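Local coordinates for ribonuclease T2 (Homo sapiens, PDB 3T0O), which cleaves single-stranded RNA, preferentially between purine and uridine residues, and so degrades microbial RNA into fragments sensed by TLR8 in innate immunity, at residues M69-P74 with R83-W87; E25-C31 with D75-P81; I14-H18 with Y118-L123. All blocks are in the same frame, centred on the assembly; numbering follows the deposited sequence.

Contact 3 is the most central and wholly buried: it packs helix 107-121 against strand 12-18 of the main antiparallel sheet, with one water bonded to the Q17 amide and the helix end amid apolar packing. Contact 1, also largely buried, joins the end of helix 66-72 to the start of helix 84-98 through aromatic rings. Contact 2 lies farther out, where two loops meet through side-chain amides, a carboxylate and waters. The three are continuous. The salt bridge between R83 and D30 joins contacts 1 and 2, Y72 meets the ring of Y118 between contacts 1 and 3, and V76 and I77 of contact 2 touch H18 in contact 3.

Contact 1 (M69-P74 with R83-W87); sequences MRAYWP and RSRFW
An aromatic cluster of W73, F86 and W87 forms the apolar centre where helix 66-72 ends and helix 84-98 begins. Residues 69-72 and 84-87 are helical, and W73 leaves its helix with phi/psi of -129/49 while its N still bonds to M69 O (2.7 Å). W73 (chi1 t) and W87 (chi1 m) have CA atoms 8.3 Å apart, P74 and R83 7.0 Å. The edge of W87 meets the face of W73 in a T-shaped pair, with five-membered-ring centroids 4.9 Å apart and planes at 74°. F86 (chi1 t) reaches the edge of W73, CE2 to CD1 3.3 Å, its ring inclined at 76°. M69, m at all three chi angles, lays CE over the five-membered ring of W87, 3.4 Å from its centroid and almost on the normal, a CH-pi contact; its SD, 5.0 Å from that centroid, adds a Met-aromatic approach.

One hydrogen bond joins the segments: W87 NE1 donates to W73 O at 2.8 Å and 157°. P74 O lies 3.4 Å from F86 CE2. At the outer edge R70 CG lies over one face of the R83 guanidinium, and R70 CD is 3.6 Å from R83 NH1. R83 directs its charge to D30 in a salt bridge, whereas W73 NE1 bonds to H41 O.

F86 touches the side chain of H41, a predicted active-site residue, and lies about 4 Å from that of E90, assigned there by similarity. The cluster thus packs beside the probable catalytic centre, and both its indole NH groups are satisfied by backbone carbonyls.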
loop_
_atom_site.group_PDB
_atom_site.type_symbol
_atom_site.label_atom_id
_atom_site.label_comp_id
_atom_site.label_asym_id
_atom_site.label_seq_id
_atom_site.Cartn_x
_atom_site.Cartn_y
_atom_site.Cartn_z
ATOM N N MET A 69 -9.676 -4.362 8.140
ATOM C CA MET A 69 -8.217 -4.617 8.086
ATOM C C MET A 69 -7.915 -5.984 7.480
ATOM O O MET A 69 -6.940 -6.116 6.725
ATOM C CB MET A 69 -7.520 -4.549 9.454
ATOM C CG MET A 69 -7.791 -3.336 10.220
ATOM S SD MET A 69 -6.588 -2.117 9.715
ATOM C CE MET A 69 -5.078 -2.867 10.250
ATOM N N ARG A 70 -8.699 -7.037 7.818
ATOM C CA ARG A 70 -8.445 -8.312 7.165
ATOM C C ARG A 70 -8.673 -8.265 5.679
ATOM O O ARG A 70 -7.948 -8.942 4.918
ATOM C CB ARG A 70 -9.294 -9.441 7.800
ATOM C CG ARG A 70 -8.855 -9.677 9.273
ATOM C CD ARG A 70 -9.655 -10.831 9.937
ATOM N NE ARG A 70 -11.080 -10.616 9.880
ATOM C CZ ARG A 70 -11.842 -10.335 10.935
ATOM N NH1 ARG A 70 -11.305 -10.198 12.146
ATOM N NH2 ARG A 70 -13.141 -10.159 10.752
ATOM N N ALA A 71 -9.723 -7.530 5.248
ATOM C CA ALA A 71 -10.058 -7.510 3.812
ATOM C C ALA A 71 -9.108 -6.629 3.007
ATOM O O ALA A 71 -8.710 -7.000 1.914
ATOM C CB ALA A 71 -11.433 -6.968 3.614
ATOM N N TYR A 72 -8.727 -5.507 3.602
ATOM C CA TYR A 72 -8.031 -4.502 2.796
ATOM C C TYR A 72 -6.612 -4.356 3.235
ATOM O O TYR A 72 -5.820 -3.706 2.505
ATOM C CB TYR A 72 -8.741 -3.115 3.020
ATOM C CG TYR A 72 -10.180 -3.051 2.596
ATOM C CD1 TYR A 72 -10.640 -3.827 1.581
ATOM C CD2 TYR A 72 -11.040 -2.227 3.289
ATOM C CE1 TYR A 72 -12.034 -3.780 1.214
ATOM C CE2 TYR A 72 -12.401 -2.182 2.969
ATOM C CZ TYR A 72 -12.856 -2.962 1.931
ATOM O OH TYR A 72 -14.219 -2.874 1.571
ATOM N N TRP A 73 -6.239 -4.889 4.390
ATOM C CA TRP A 73 -4.870 -4.713 4.878
ATOM C C TRP A 73 -4.300 -6.086 5.256
ATOM O O TRP A 73 -3.656 -6.265 6.281
ATOM C CB TRP A 73 -4.898 -3.746 6.051
ATOM C CG TRP A 73 -3.623 -2.986 6.265
ATOM C CD1 TRP A 73 -2.336 -3.407 6.048
ATOM C CD2 TRP A 73 -3.546 -1.687 6.860
ATOM N NE1 TRP A 73 -1.433 -2.383 6.412
ATOM C CE2 TRP A 73 -2.175 -1.333 6.926
ATOM C CE3 TRP A 73 -4.531 -0.758 7.264
ATOM C CZ2 TRP A 73 -1.743 -0.040 7.455
ATOM C CZ3 TRP A 73 -4.086 0.497 7.767
ATOM C CH2 TRP A 73 -2.732 0.821 7.818
ATOM N N PRO A 74 -4.436 -7.069 4.373
ATOM C CA PRO A 74 -3.936 -8.397 4.741
ATOM C C PRO A 74 -2.425 -8.497 4.667
ATOM O O PRO A 74 -1.777 -7.652 4.032
ATOM C CB PRO A 74 -4.493 -9.308 3.613
ATOM C CG PRO A 74 -4.560 -8.383 2.381
ATOM C CD PRO A 74 -5.086 -7.064 3.028
ATOM N N ARG A 83 -1.871 -12.304 11.783
ATOM C CA ARG A 83 -1.903 -11.160 10.888
ATOM C C ARG A 83 -1.548 -9.855 11.631
ATOM O O ARG A 83 -1.110 -8.847 11.063
ATOM C CB ARG A 83 -3.321 -11.085 10.297
ATOM C CG ARG A 83 -3.391 -10.452 8.994
ATOM C CD ARG A 83 -4.844 -10.430 8.503
ATOM N NE ARG A 83 -5.321 -11.675 7.858
ATOM C CZ ARG A 83 -6.099 -12.608 8.436
ATOM N NH1 ARG A 83 -6.487 -12.545 9.718
ATOM N NH2 ARG A 83 -6.468 -13.651 7.709
ATOM N N SER A 84 -1.717 -9.883 12.934
ATOM C CA SER A 84 -1.475 -8.698 13.680
ATOM C C SER A 84 0.051 -8.388 13.772
ATOM O O SER A 84 0.416 -7.258 14.092
ATOM C CB SER A 84 -2.254 -8.687 15.003
ATOM O OG SER A 84 -1.437 -9.298 15.939
ATOM N N ARG A 85 0.949 -9.342 13.478
ATOM C CA ARG A 85 2.394 -9.035 13.437
ATOM C C ARG A 85 2.671 -7.967 12.407
ATOM O O ARG A 85 3.492 -7.072 12.597
ATOM C CB ARG A 85 3.264 -10.247 13.081
ATOM C CG ARG A 85 3.054 -11.492 13.883
ATOM C CD ARG A 85 4.150 -12.515 13.511
ATOM N NE ARG A 85 5.512 -11.994 13.668
ATOM C CZ ARG A 85 6.620 -12.733 13.542
ATOM N NH1 ARG A 85 6.524 -14.026 13.247
ATOM N NH2 ARG A 85 7.826 -12.190 13.718
ATOM N N PHE A 86 1.997 -8.039 11.277
ATOM C CA PHE A 86 2.200 -6.995 10.236
ATOM C C PHE A 86 1.695 -5.652 10.675
ATOM O O PHE A 86 2.368 -4.666 10.502
ATOM C CB PHE A 86 1.512 -7.513 8.966
ATOM C CG PHE A 86 1.396 -6.549 7.842
ATOM C CD1 PHE A 86 2.442 -5.761 7.471
ATOM C CD2 PHE A 86 0.217 -6.511 7.080
ATOM C CE1 PHE A 86 2.320 -4.877 6.371
ATOM C CE2 PHE A 86 0.085 -5.688 6.026
ATOM C CZ PHE A 86 1.140 -4.830 5.661
ATOM N N TRP A 87 0.493 -5.637 11.262
ATOM C CA TRP A 87 -0.084 -4.351 11.649
ATOM C C TRP A 87 0.752 -3.760 12.800
ATOM O O TRP A 87 0.902 -2.529 12.858
ATOM C CB TRP A 87 -1.540 -4.596 12.110
ATOM C CG TRP A 87 -2.350 -5.102 11.023
ATOM C CD1 TRP A 87 -2.196 -4.869 9.676
ATOM C CD2 TRP A 87 -3.453 -5.979 11.172
ATOM N NE1 TRP A 87 -3.185 -5.567 8.971
ATOM C CE2 TRP A 87 -3.964 -6.252 9.853
ATOM C CE3 TRP A 87 -4.050 -6.581 12.270
ATOM C CZ2 TRP A 87 -5.089 -7.084 9.650
ATOM C CZ3 TRP A 87 -5.153 -7.388 12.075
ATOM C CH2 TRP A 87 -5.641 -7.653 10.787
#

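Contact 2 (E25-C31 with D75-P81)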
loop_
_atom_site.group_PDB
_atom_site.type_symbol
_atom_site.label_atom_id
_atom_site.label_comp_id
_atom_site.label_asym_id
_atom_site.label_seq_id
_atom_site.Cartn_x
_atom_site.Cartn_y
_atom_site.Cartn_z
ATOM N N GLU A 25 5.106 -13.905 -0.940
ATOM C CA GLU A 25 6.388 -14.645 -0.894
ATOM C C GLU A 25 6.229 -16.084 -0.610
ATOM O O GLU A 25 7.134 -16.875 -0.864
ATOM C CB GLU A 25 7.262 -14.036 0.221
ATOM C CG GLU A 25 7.680 -12.637 -0.151
ATOM C CD GLU A 25 8.813 -12.053 0.730
ATOM O OE1 GLU A 25 9.294 -12.748 1.647
ATOM O OE2 GLU A 25 9.124 -10.863 0.510
ATOM N N LYS A 26 5.111 -16.473 -0.018
ATOM C CA LYS A 26 4.929 -17.888 0.312
ATOM C C LYS A 26 3.478 -18.200 0.094
ATOM O O LYS A 26 2.625 -17.314 0.254
ATOM C CB LYS A 26 5.226 -18.145 1.777
ATOM C CG LYS A 26 6.594 -17.964 2.222
ATOM C CD LYS A 26 6.723 -18.884 3.418
ATOM C CE LYS A 26 7.313 -18.166 4.607
ATOM N NZ LYS A 26 7.570 -19.184 5.659
ATOM N N ILE A 27 3.187 -19.444 -0.265
ATOM C CA ILE A 27 1.794 -19.806 -0.565
ATOM C C ILE A 27 1.235 -20.282 0.781
ATOM O O ILE A 27 1.244 -21.447 1.126
ATOM C CB ILE A 27 1.667 -20.902 -1.653
ATOM C CG1 ILE A 27 2.127 -20.327 -2.981
ATOM C CG2 ILE A 27 0.145 -21.432 -1.741
ATOM C CD1 ILE A 27 2.280 -21.343 -4.080
ATOM N N GLN A 28 0.833 -19.294 1.556
ATOM C CA GLN A 28 0.294 -19.475 2.879
ATOM C C GLN A 28 -0.584 -18.314 3.293
ATOM O O GLN A 28 -0.367 -17.197 2.905
ATOM C CB GLN A 28 1.393 -19.653 3.897
ATOM C CG GLN A 28 2.337 -18.527 3.983
ATOM C CD GLN A 28 3.377 -18.920 4.959
ATOM O OE1 GLN A 28 3.758 -20.099 5.007
ATOM N NE2 GLN A 28 3.762 -18.006 5.811
ATOM N N ASN A 29 -1.606 -18.605 4.079
ATOM C CA ASN A 29 -2.448 -17.586 4.659
ATOM C C ASN A 29 -3.015 -16.657 3.629
ATOM O O ASN A 29 -3.612 -17.161 2.636
ATOM C CB ASN A 29 -1.723 -16.890 5.841
ATOM C CG ASN A 29 -1.291 -17.903 6.856
ATOM O OD1 ASN A 29 -2.090 -18.766 7.233
ATOM N ND2 ASN A 29 -0.036 -17.850 7.258
ATOM N N ASP A 30 -2.793 -15.355 3.786
ATOM C CA ASP A 30 -3.388 -14.405 2.853
ATOM C C ASP A 30 -2.852 -14.568 1.404
ATOM O O ASP A 30 -3.520 -14.121 0.445
ATOM C CB ASP A 30 -3.164 -12.953 3.363
ATOM C CG ASP A 30 -4.033 -12.603 4.578
ATOM O OD1 ASP A 30 -5.131 -13.147 4.698
ATOM O OD2 ASP A 30 -3.529 -11.891 5.489
ATOM N N CYS A 31 -1.677 -15.179 1.238
ATOM C CA CYS A 31 -1.076 -15.433 -0.045
ATOM C C CYS A 31 -1.348 -16.832 -0.586
ATOM O O CYS A 31 -0.842 -17.193 -1.671
ATOM C CB CYS A 31 0.482 -15.229 0.051
ATOM S SG CYS A 31 0.809 -13.505 0.196
ATOM N N ASP A 75 -1.876 -9.509 5.349
ATOM C CA ASP A 75 -0.441 -9.705 5.322
ATOM C C ASP A 75 -0.058 -10.492 4.117
ATOM O O ASP A 75 -0.174 -11.692 4.086
ATOM C CB ASP A 75 -0.008 -10.405 6.588
ATOM C CG ASP A 75 1.485 -10.658 6.635
ATOM O OD1 ASP A 75 2.172 -10.330 5.647
ATOM O OD2 ASP A 75 1.966 -11.214 7.663
ATOM N N VAL A 76 0.349 -9.776 3.084
ATOM C CA VAL A 76 0.735 -10.425 1.820
ATOM C C VAL A 76 2.195 -10.272 1.525
ATOM O O VAL A 76 2.602 -10.482 0.363
ATOM C CB VAL A 76 -0.145 -9.891 0.665
ATOM C CG1 VAL A 76 -1.603 -10.300 0.918
ATOM C CG2 VAL A 76 0.002 -8.366 0.488
ATOM N N ILE A 77 2.991 -10.044 2.571
ATOM C CA ILE A 77 4.458 -10.050 2.376
ATOM C C ILE A 77 4.989 -11.256 3.101
ATOM O O ILE A 77 5.431 -12.191 2.428
ATOM C CB ILE A 77 5.016 -8.771 2.892
ATOM C CG1 ILE A 77 4.515 -7.622 1.984
ATOM C CG2 ILE A 77 6.552 -8.865 2.809
ATOM C CD1 ILE A 77 4.803 -6.283 2.471
ATOM N N HIS A 78 4.951 -11.302 4.432
ATOM C CA HIS A 78 5.388 -12.518 5.087
ATOM C C HIS A 78 4.313 -13.541 5.309
ATOM O O HIS A 78 4.616 -14.739 5.554
ATOM C CB HIS A 78 5.932 -12.253 6.452
ATOM C CG HIS A 78 7.188 -11.457 6.420
ATOM N ND1 HIS A 78 8.299 -11.839 5.693
ATOM C CD2 HIS A 78 7.481 -10.267 6.986
ATOM C CE1 HIS A 78 9.228 -10.894 5.811
ATOM N NE2 HIS A 78 8.767 -9.942 6.603
ATOM N N SER A 79 3.073 -13.028 5.248
ATOM C CA SER A 79 1.937 -13.913 5.391
ATOM C C SER A 79 2.050 -14.729 6.657
ATOM O O SER A 79 1.875 -15.951 6.631
ATOM C CB SER A 79 1.749 -14.821 4.145
ATOM O OG SER A 79 1.424 -13.986 3.042
ATOM N N PHE A 80 2.357 -14.083 7.781
ATOM C CA PHE A 80 2.411 -14.788 9.050
ATOM C C PHE A 80 0.957 -15.143 9.426
ATOM O O PHE A 80 -0.015 -14.429 9.037
ATOM C CB PHE A 80 2.971 -13.814 10.094
ATOM C CG PHE A 80 4.435 -13.464 9.934
ATOM C CD1 PHE A 80 5.400 -14.481 9.803
ATOM C CD2 PHE A 80 4.842 -12.160 9.962
ATOM C CE1 PHE A 80 6.754 -14.179 9.676
ATOM C CE2 PHE A 80 6.255 -11.862 9.899
ATOM C CZ PHE A 80 7.152 -12.859 9.741
ATOM N N PRO A 81 0.816 -16.214 10.149
ATOM C CA PRO A 81 -0.521 -16.678 10.554
ATOM C C PRO A 81 -1.142 -15.674 11.495
ATOM O O PRO A 81 -2.350 -15.429 11.428
ATOM C CB PRO A 81 -0.271 -18.026 11.204
ATOM C CG PRO A 81 1.227 -18.212 11.347
ATOM C CD PRO A 81 1.898 -17.144 10.435
HETATM O O HOH W 1 3.870 -14.316 1.612
HETATM O O HOH W 2 -1.254 -13.858 5.761
HETATM O O HOH W 3 -2.098 -13.504 8.023
#
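An Asx turn, in which D75 OD1 accepts from I77 N at 3.2 Å, shapes one of the two loops that meet here, beside the predicted active-site residue H41, which I77 touches. D75 OD1 also accepts from S79 N at 2.9 Å, while its OD2 takes F80 N at 2.9 Å. The carboxylate thus ties up the peptide NH groups of I77, S79 and F80, and the carbonyl of S79 is presented to the other loop. Two amides converge on it: N29 ND2 donates to S79 O at 2.8 Å and 167°, and Q28 NE2 at 2.9 Å, with a weak second bond to H78 O at 3.4 Å. N29 has a positive phi (54°).

D30 OD2 accepts D75 N at 2.9 Å and also forms a salt bridge with R83. C31, disulfide-bonded to C24, lays its SG 3.8 Å from V76 CB, the apolar side of the interface.

Waters bridge the two backbones. Water 1 accepts from E25 N (2.9 Å) and donates to I77 O (2.8 Å) and S79 OG (2.9 Å); water 2 accepts from D30 N (2.9 Å) and donates to D75 O (2.9 Å); water 3 donates to F80 O (2.5 Å) and weakly to D30 OD2 (3.3 Å). At the rim, E25 CB packs 3.4 Å from I77 O, its carboxylate being paired with R212.

Segment 75-81 has no helix or strand and 25-31 only a 3-10 turn at 30-31; the two are joined by side-chain and water-mediated bonds to peptide groups.

Contact 3 (I14-H18 with Y118-L123); sequences IMVQH and YRELDL
Apolar side chains fill the space between strand 12-18, extended throughout residues 14-18, and the last turn of helix 107-121. The closest CA atoms, those of M15 and Y118, are 8.0 Å apart. M15 and Q17 alternate with V16 along the strand, and both point their CB atoms toward the helix. M15 (chi1 t, chi2 p, chi3 t) brings CE to 3.7 Å from Y118 CB, near the plane of the ring, and its CG to 3.9 Å from L121 CD1.

The polar link is a buried water. It accepts from Q17 NE2 (2.6 Å) and from L123 N (2.8 Å) and donates to Y118 O (2.8 Å), bridging the break between helices 107-121 and 123-129. There D122 turns with positive phi (40/58), its N still bonded to Y118 O at 3.0 Å, and N-caps the following helix. Y118 OH bonds to W38 O.

The Q17 amide (chi1 m, chi2 t) adds van der Waals contacts beside the water, OE1 3.8 Å from L123 CD2 and NE2 3.2 Å from Y118 CD1.

On the strand, H18 stacks with H41, a predicted active-site residue of the adjacent strand 39-45. Helix packing on one face of a central antiparallel sheet is the core of the alpha+beta fold of the RNase T2 family.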
loop_
_atom_site.group_PDB
_atom_site.type_symbol
_atom_site.label_atom_id
_atom_site.label_comp_id
_atom_site.label_asym_id
_atom_site.label_seq_id
_atom_site.Cartn_x
_atom_site.Cartn_y
_atom_site.Cartn_z
ATOM N N ILE A 14 2.885 8.918 2.795
ATOM C CA ILE A 14 2.832 8.132 1.559
ATOM C C ILE A 14 1.834 7.007 1.745
ATOM O O ILE A 14 2.001 6.192 2.678
ATOM C CB ILE A 14 4.220 7.579 1.244
ATOM C CG1 ILE A 14 5.270 8.654 1.161
ATOM C CG2 ILE A 14 4.165 6.847 -0.157
ATOM C CD1 ILE A 14 6.715 8.058 1.220
ATOM N N MET A 15 0.747 6.999 0.949
ATOM C CA MET A 15 -0.196 5.888 1.016
ATOM C C MET A 15 0.355 4.832 0.064
ATOM O O MET A 15 0.499 5.076 -1.120
ATOM C CB MET A 15 -1.587 6.298 0.567
ATOM C CG MET A 15 -2.508 5.092 0.334
ATOM S SD MET A 15 -2.817 4.065 1.821
ATOM C CE MET A 15 -4.170 3.028 1.330
ATOM N N VAL A 16 0.670 3.648 0.590
ATOM C CA VAL A 16 1.391 2.625 -0.155
ATOM C C VAL A 16 0.443 1.471 -0.313
ATOM O O VAL A 16 -0.097 0.928 0.683
ATOM C CB VAL A 16 2.579 2.160 0.695
ATOM C CG1 VAL A 16 3.360 1.100 -0.131
ATOM C CG2 VAL A 16 3.427 3.402 1.009
ATOM N N GLN A 17 0.174 1.043 -1.564
ATOM C CA GLN A 17 -0.717 -0.071 -1.834
ATOM C C GLN A 17 0.077 -1.055 -2.707
ATOM O O GLN A 17 0.933 -0.644 -3.469
ATOM C CB GLN A 17 -1.925 0.428 -2.608
ATOM C CG GLN A 17 -2.787 1.339 -1.737
ATOM C CD GLN A 17 -3.939 1.935 -2.485
ATOM O OE1 GLN A 17 -3.849 3.077 -3.021
ATOM N NE2 GLN A 17 -4.963 1.195 -2.620
ATOM N N HIS A 18 -0.211 -2.327 -2.533
ATOM C CA HIS A 18 0.564 -3.350 -3.252
ATOM C C HIS A 18 -0.314 -4.426 -3.835
ATOM O O HIS A 18 -1.455 -4.562 -3.466
ATOM C CB HIS A 18 1.751 -3.865 -2.423
ATOM C CG HIS A 18 1.359 -4.426 -1.074
ATOM N ND1 HIS A 18 2.338 -4.683 -0.133
ATOM C CD2 HIS A 18 0.168 -4.707 -0.505
ATOM C CE1 HIS A 18 1.750 -5.200 0.936
ATOM N NE2 HIS A 18 0.437 -5.151 0.770
ATOM N N TYR A 118 -7.850 4.526 1.779
ATOM C CA TYR A 118 -7.834 3.458 0.772
ATOM C C TYR A 118 -9.196 3.419 0.020
ATOM O O TYR A 118 -9.195 3.275 -1.195
ATOM C CB TYR A 118 -7.713 2.149 1.572
ATOM C CG TYR A 118 -7.823 0.881 0.722
ATOM C CD1 TYR A 118 -6.790 0.514 -0.112
ATOM C CD2 TYR A 118 -8.952 0.105 0.803
ATOM C CE1 TYR A 118 -6.914 -0.695 -0.856
ATOM C CE2 TYR A 118 -9.100 -1.091 0.082
ATOM C CZ TYR A 118 -8.051 -1.466 -0.727
ATOM O OH TYR A 118 -8.246 -2.656 -1.430
ATOM N N ARG A 119 -10.300 3.566 0.734
ATOM C CA ARG A 119 -11.644 3.556 0.136
ATOM C C ARG A 119 -11.865 4.735 -0.796
ATOM O O ARG A 119 -12.542 4.614 -1.832
ATOM C CB ARG A 119 -12.720 3.578 1.263
ATOM C CG ARG A 119 -12.664 2.322 2.159
ATOM C CD ARG A 119 -13.847 2.178 3.153
ATOM N NE ARG A 119 -14.079 3.362 3.979
ATOM C CZ ARG A 119 -13.748 3.506 5.262
ATOM N NH1 ARG A 119 -13.117 2.560 5.941
ATOM N NH2 ARG A 119 -14.056 4.639 5.877
ATOM N N GLU A 120 -11.387 5.911 -0.356
ATOM C CA GLU A 120 -11.610 7.140 -1.090
ATOM C C GLU A 120 -10.728 7.126 -2.329
ATOM O O GLU A 120 -11.148 7.569 -3.424
ATOM C CB GLU A 120 -11.292 8.350 -0.209
ATOM C CG GLU A 120 -12.333 8.512 0.884
ATOM C CD GLU A 120 -12.026 9.644 1.818
ATOM O OE1 GLU A 120 -10.973 10.309 1.699
ATOM O OE2 GLU A 120 -12.893 9.867 2.663
ATOM N N LEU A 121 -9.510 6.616 -2.210
ATOM C CA LEU A 121 -8.709 6.602 -3.394
ATOM C C LEU A 121 -9.209 5.585 -4.423
ATOM O O LEU A 121 -9.211 5.803 -5.662
ATOM C CB LEU A 121 -7.279 6.231 -3.021
ATOM C CG LEU A 121 -6.692 7.386 -2.210
ATOM C CD1 LEU A 121 -5.368 6.853 -1.603
ATOM C CD2 LEU A 121 -6.408 8.662 -3.067
ATOM N N ASP A 122 -9.709 4.437 -3.891
ATOM C CA ASP A 122 -10.194 3.359 -4.756
ATOM C C ASP A 122 -9.373 3.076 -5.993
ATOM O O ASP A 122 -9.872 3.107 -7.122
ATOM C CB ASP A 122 -11.670 3.505 -5.050
ATOM C CG ASP A 122 -12.299 2.136 -5.471
ATOM O OD1 ASP A 122 -11.549 1.127 -5.546
ATOM O OD2 ASP A 122 -13.524 2.187 -5.680
ATOM N N LEU A 123 -8.107 2.772 -5.717
ATOM C CA LEU A 123 -7.185 2.460 -6.793
ATOM C C LEU A 123 -7.638 1.292 -7.643
ATOM O O LEU A 123 -7.484 1.331 -8.825
ATOM C CB LEU A 123 -5.813 2.197 -6.146
ATOM C CG LEU A 123 -4.785 1.572 -7.110
ATOM C CD1 LEU A 123 -4.340 2.598 -8.202
ATOM C CD2 LEU A 123 -3.592 1.149 -6.228
HETATM O O HOH W 4 -7.347 2.237 -3.025
#